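Local coordinates for N-carbamoylsarcosine amidase related protein (Thermoplasma acidophilum, PDB 3EEF), which binds a zinc ion and, as a member of the isochorismatase-like cysteine hydrolase family, probably hydrolyses N-carbamoylsarcosine to sarcosine, at residues D50-Y53 with P57-R60; S66-D71 with V87-A92. All blocks are in the same frame, centred on the assembly; numbering follows the deposited sequence.

Contact 1. Residues D50-Y53 with P57-R60; sequences DSHY and PEIR. With ZN (zinc ion), chain C.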
loop_
_atom_site.group_PDB
_atom_site.type_symbol
_atom_site.label_atom_id
_atom_site.label_comp_id
_atom_site.label_asym_id
_atom_site.label_seq_id
_atom_site.Cartn_x
_atom_site.Cartn_y
_atom_site.Cartn_z
ATOM N N ASP A 50 -8.173 -3.308 -16.861
ATOM C CA ASP A 50 -9.310 -2.609 -16.282
ATOM C C ASP A 50 -10.510 -3.540 -16.148
ATOM O O ASP A 50 -10.826 -4.297 -17.068
ATOM C CB ASP A 50 -9.673 -1.376 -17.106
ATOM C CG ASP A 50 -8.852 -0.139 -16.713
ATOM O OD1 ASP A 50 -8.062 -0.210 -15.736
ATOM O OD2 ASP A 50 -9.045 0.924 -17.345
ATOM N N SER A 51 -11.128 -3.537 -14.975
ATOM C CA SER A 51 -12.326 -4.345 -14.721
ATOM C C SER A 51 -13.183 -3.531 -13.750
ATOM O O SER A 51 -13.345 -3.891 -12.589
ATOM C CB SER A 51 -11.915 -5.718 -14.140
ATOM O OG SER A 51 -13.014 -6.542 -13.782
ATOM N N HIS A 52 -13.701 -2.410 -14.258
ATOM C CA HIS A 52 -14.213 -1.313 -13.436
ATOM C C HIS A 52 -15.609 -1.538 -12.895
ATOM O O HIS A 52 -16.414 -2.217 -13.520
ATOM C CB HIS A 52 -14.233 -0.004 -14.225
ATOM C CG HIS A 52 -12.878 0.606 -14.437
ATOM N ND1 HIS A 52 -12.106 1.099 -13.403
ATOM C CD2 HIS A 52 -12.184 0.862 -15.579
ATOM C CE1 HIS A 52 -10.982 1.601 -13.895
ATOM N NE2 HIS A 52 -11.011 1.489 -15.218
ATOM N N TYR A 53 -15.829 -0.999 -11.695
ATOM C CA TYR A 53 -17.129 -0.820 -11.109
ATOM C C TYR A 53 -17.605 0.607 -11.444
ATOM O O TYR A 53 -16.795 1.528 -11.637
ATOM C CB TYR A 53 -17.107 -0.908 -9.568
ATOM C CG TYR A 53 -16.532 -2.151 -8.931
ATOM C CD1 TYR A 53 -16.872 -3.429 -9.380
ATOM C CD2 TYR A 53 -15.675 -2.043 -7.830
ATOM C CE1 TYR A 53 -16.330 -4.579 -8.755
ATOM C CE2 TYR A 53 -15.152 -3.162 -7.211
ATOM C CZ TYR A 53 -15.475 -4.423 -7.663
ATOM O OH TYR A 53 -14.915 -5.496 -7.015
ATOM N N PRO A 57 -12.988 5.541 -8.901
ATOM C CA PRO A 57 -12.678 6.986 -8.934
ATOM C C PRO A 57 -12.605 7.562 -10.332
ATOM O O PRO A 57 -13.077 8.676 -10.569
ATOM C CB PRO A 57 -11.299 7.062 -8.287
ATOM C CG PRO A 57 -11.238 5.837 -7.399
ATOM C CD PRO A 57 -11.996 4.781 -8.123
ATOM N N GLU A 58 -12.029 6.811 -11.262
ATOM C CA GLU A 58 -11.793 7.361 -12.596
ATOM C C GLU A 58 -13.030 7.365 -13.528
ATOM O O GLU A 58 -12.958 7.929 -14.623
ATOM C CB GLU A 58 -10.626 6.643 -13.260
ATOM C CG GLU A 58 -11.022 5.401 -13.972
ATOM C CD GLU A 58 -9.825 4.628 -14.464
ATOM O OE1 GLU A 58 -9.792 4.381 -15.667
ATOM O OE2 GLU A 58 -8.944 4.270 -13.646
ATOM N N ILE A 59 -14.136 6.753 -13.094
ATOM C CA ILE A 59 -15.367 6.709 -13.887
ATOM C C ILE A 59 -16.032 8.086 -14.056
ATOM O O ILE A 59 -16.529 8.421 -15.150
ATOM C CB ILE A 59 -16.371 5.697 -13.311
ATOM C CG1 ILE A 59 -15.779 4.286 -13.381
ATOM C CG2 ILE A 59 -17.677 5.754 -14.066
ATOM C CD1 ILE A 59 -15.289 3.848 -14.790
ATOM N N ARG A 60 -15.995 8.886 -12.991
ATOM C CA ARG A 60 -16.327 10.303 -13.058
ATOM C C ARG A 60 -15.546 11.014 -14.189
ATOM O O ARG A 60 -16.093 11.874 -14.873
ATOM C CB ARG A 60 -16.001 10.953 -11.703
HETATM ZN ZN ZN C . -9.842 2.665 -16.683
#
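Glu58 and His52 meet at a zinc ion, which joins the loop 50-53 to the segment 57-60 through metal bonds. From CB the Glu58 side chain starts with CG lodged between the backbone N and the carbonyl carbon (chi1 86°), and from there the chain runs out straight to the metal. Glu58 CG comes 3.8 Å from His52 CE1, and Glu58 CD is closer still to that ring carbon, at 3.3 Å. At the tip the oxygens divide: Glu58 OE1 binds the zinc at 2.0 Å, whereas Glu58 OE2 lies 3.4 Å from His52 CE1. The carboxylate is tilted 56° to the imidazole plane, and the two side chains cross nearly at right angles.

His52 gives NE2 to the zinc at 2.2 Å, and its other ring nitrogen, ND1, is hydrogen-bonded to Asp56 OD2; together the two hold the rotation of the ring. Asp50 approaches the metal from the direction opposite to Glu58 and binds with OD2 at 2.0 Å; its second oxygen, OD1, is in a salt bridge with Lys90. His65 NE2 completes the four-residue site. Away from the metal, Ile59 CD1 lies over one face of the His52 ring, 4.0 Å from His52 CB, while Ile59 CG1 packs on the carbonyl oxygen of Tyr53.

The zinc site thus hangs on the loop leaving strand 45-50 of the parallel sheet, closed by residues at or beside the short helix 59-62, with Tyr53 reaching the second subunit, where its ring meets Tyr86 of that chain edge-to-face.

Contact 2. Residues S66-D71 with V87-A92; sequences SMKGDD and VLEKHA
Lys68 and Glu89 meet in a salt bridge, the one close contact between the two segments, in which Lys68 NZ donates to Glu89 OE1 at 2.8 Å. The ammonium group comes to the syn side of that oxygen, 21° out of the carboxylate plane, and remains 3.3 Å from Glu89 OE2. The extended lysine chain carries Lys68 CD to 3.6 Å from Glu89 OE1, and the final bend (chi4 82°) turns NZ onto that oxygen.

Lys68 occupies the second position of a type II beta turn, Met67 to Asp70, with Gly69 at the third position. Across from it, Glu89 belongs to strand 86-90, an outermost strand of the parallel sheet within this chain, in an isochorismatase-type fold.

The close part is the carboxylate of Glu89 against the last carbons and NZ of Lys68. Both residues are exposed, and the rest of the turn stands away from the strand. On the buried side of 87-92, Lys90 NZ bonds Ala92 O at 2.7 Å and also Tyr93 O, besides its pairing with Asp50, and Leu88 touches both strand 45-50 and helix 101-107.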
loop_
_atom_site.group_PDB
_atom_site.type_symbol
_atom_site.label_atom_id
_atom_site.label_comp_id
_atom_site.label_asym_id
_atom_site.label_seq_id
_atom_site.Cartn_x
_atom_site.Cartn_y
_atom_site.Cartn_z
ATOM N N SER A 66 -14.409 -0.470 -20.029
ATOM C CA SER A 66 -13.762 -1.681 -19.559
ATOM C C SER A 66 -14.344 -2.083 -18.195
ATOM O O SER A 66 -13.622 -2.189 -17.160
ATOM C CB SER A 66 -12.233 -1.470 -19.484
ATOM O OG SER A 66 -11.533 -2.714 -19.376
HETATM N N MSE A 67 -15.658 -2.286 -18.209
HETATM C CA MSE A 67 -16.413 -2.612 -17.017
HETATM C C MSE A 67 -16.249 -4.083 -16.650
HETATM O O MSE A 67 -16.056 -4.928 -17.532
HETATM C CB MSE A 67 -17.893 -2.275 -17.229
HETATM C CG MSE A 67 -18.126 -0.814 -17.551
HETATM SE SE MSE A 67 -17.422 0.380 -16.144
HETATM C CE MSE A 67 -18.827 0.091 -14.793
ATOM N N LYS A 68 -16.299 -4.388 -15.349
ATOM C CA LYS A 68 -16.265 -5.782 -14.912
ATOM C C LYS A 68 -17.481 -6.506 -15.482
ATOM O O LYS A 68 -18.587 -5.989 -15.436
ATOM C CB LYS A 68 -16.260 -5.903 -13.383
ATOM C CG LYS A 68 -16.340 -7.355 -12.868
ATOM C CD LYS A 68 -15.882 -7.491 -11.416
ATOM C CE LYS A 68 -15.997 -8.951 -10.910
ATOM N NZ LYS A 68 -14.834 -9.813 -11.309
ATOM N N GLY A 69 -17.257 -7.694 -16.037
ATOM C CA GLY A 69 -18.343 -8.526 -16.561
ATOM C C GLY A 69 -18.654 -8.335 -18.043
ATOM O O GLY A 69 -19.101 -9.281 -18.707
ATOM N N ASP A 70 -18.434 -7.123 -18.554
ATOM C CA ASP A 70 -18.745 -6.778 -19.946
ATOM C C ASP A 70 -17.526 -7.177 -20.824
ATOM O O ASP A 70 -16.391 -7.196 -20.341
ATOM C CB ASP A 70 -19.216 -5.292 -19.991
ATOM C CG ASP A 70 -18.680 -4.503 -21.173
ATOM O OD1 ASP A 70 -17.877 -3.565 -20.940
ATOM O OD2 ASP A 70 -19.077 -4.781 -22.320
ATOM N N ASP A 71 -17.773 -7.562 -22.079
ATOM C CA ASP A 71 -16.732 -8.124 -22.977
ATOM C C ASP A 71 -15.655 -7.103 -23.368
ATOM O O ASP A 71 -14.609 -7.481 -23.888
ATOM C CB ASP A 71 -17.366 -8.728 -24.249
ATOM N N VAL A 87 -3.582 -13.345 -15.035
ATOM C CA VAL A 87 -4.573 -12.354 -15.486
ATOM C C VAL A 87 -5.162 -11.645 -14.249
ATOM O O VAL A 87 -5.795 -12.286 -13.394
ATOM C CB VAL A 87 -5.693 -12.971 -16.330
ATOM C CG1 VAL A 87 -6.659 -11.870 -16.857
ATOM C CG2 VAL A 87 -5.120 -13.811 -17.478
ATOM N N LEU A 88 -4.911 -10.331 -14.167
ATOM C CA LEU A 88 -5.259 -9.515 -13.021
ATOM C C LEU A 88 -6.319 -8.486 -13.449
ATOM O O LEU A 88 -6.278 -7.934 -14.592
ATOM C CB LEU A 88 -4.025 -8.781 -12.464
ATOM C CG LEU A 88 -3.076 -9.451 -11.463
ATOM C CD1 LEU A 88 -2.818 -10.910 -11.827
ATOM C CD2 LEU A 88 -1.746 -8.681 -11.315
ATOM N N GLU A 89 -7.280 -8.268 -12.546
ATOM C CA GLU A 89 -8.257 -7.209 -12.712
ATOM C C GLU A 89 -7.726 -6.024 -11.948
ATOM O O GLU A 89 -7.260 -6.178 -10.822
ATOM C CB GLU A 89 -9.619 -7.616 -12.145
ATOM C CG GLU A 89 -10.357 -8.684 -12.946
ATOM C CD GLU A 89 -11.550 -9.224 -12.186
ATOM O OE1 GLU A 89 -12.417 -8.424 -11.813
ATOM O OE2 GLU A 89 -11.614 -10.445 -11.931
ATOM N N LYS A 90 -7.796 -4.844 -12.551
ATOM C CA LYS A 90 -7.405 -3.612 -11.887
ATOM C C LYS A 90 -8.533 -2.570 -11.961
ATOM O O LYS A 90 -9.358 -2.606 -12.875
ATOM C CB LYS A 90 -6.101 -3.073 -12.490
ATOM C CG LYS A 90 -6.196 -2.495 -13.911
ATOM C CD LYS A 90 -4.848 -1.891 -14.324
ATOM C CE LYS A 90 -4.907 -1.225 -15.666
ATOM N NZ LYS A 90 -5.393 0.208 -15.603
ATOM N N HIS A 91 -8.542 -1.643 -11.003
ATOM C CA HIS A 91 -9.576 -0.614 -10.895
ATOM C C HIS A 91 -9.069 0.844 -11.013
ATOM O O HIS A 91 -9.866 1.774 -10.882
ATOM C CB HIS A 91 -10.313 -0.798 -9.565
ATOM C CG HIS A 91 -11.197 -2.007 -9.562
ATOM N ND1 HIS A 91 -12.522 -1.955 -9.947
ATOM C CD2 HIS A 91 -10.928 -3.310 -9.283
ATOM C CE1 HIS A 91 -13.036 -3.170 -9.883
ATOM N NE2 HIS A 91 -12.091 -4.011 -9.482
ATOM N N ALA A 92 -7.765 1.006 -11.264
ATOM C CA ALA A 92 -7.109 2.312 -11.422
ATOM C C ALA A 92 -6.029 2.206 -12.484
ATOM O O ALA A 92 -5.762 1.105 -13.046
ATOM C CB ALA A 92 -6.504 2.782 -10.074
#

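How the contacts relate
Contact 1 comes first in the chain, but the centres are 9 Å apart and the two touch. The end of strand 86-90 and the residue after it, both in contact 2, lie against the 50-53 loop of contact 1: Lys90 NZ makes a 2.7 Å salt bridge to Asp50 OD1, so contact 2 supplies a second-shell partner to a zinc ligand, and Ser51 OG lies 2.8 Å from Glu89 OE1 in a probable hydrogen bond. His91 packs there too, its carbonyl O 3.2 Å from His52 CE1. The nearest atom of the Lys68 side chain is about 11 Å from the zinc, so that ion pair stands outside the metal's first shell. Both contacts reach the second subunit.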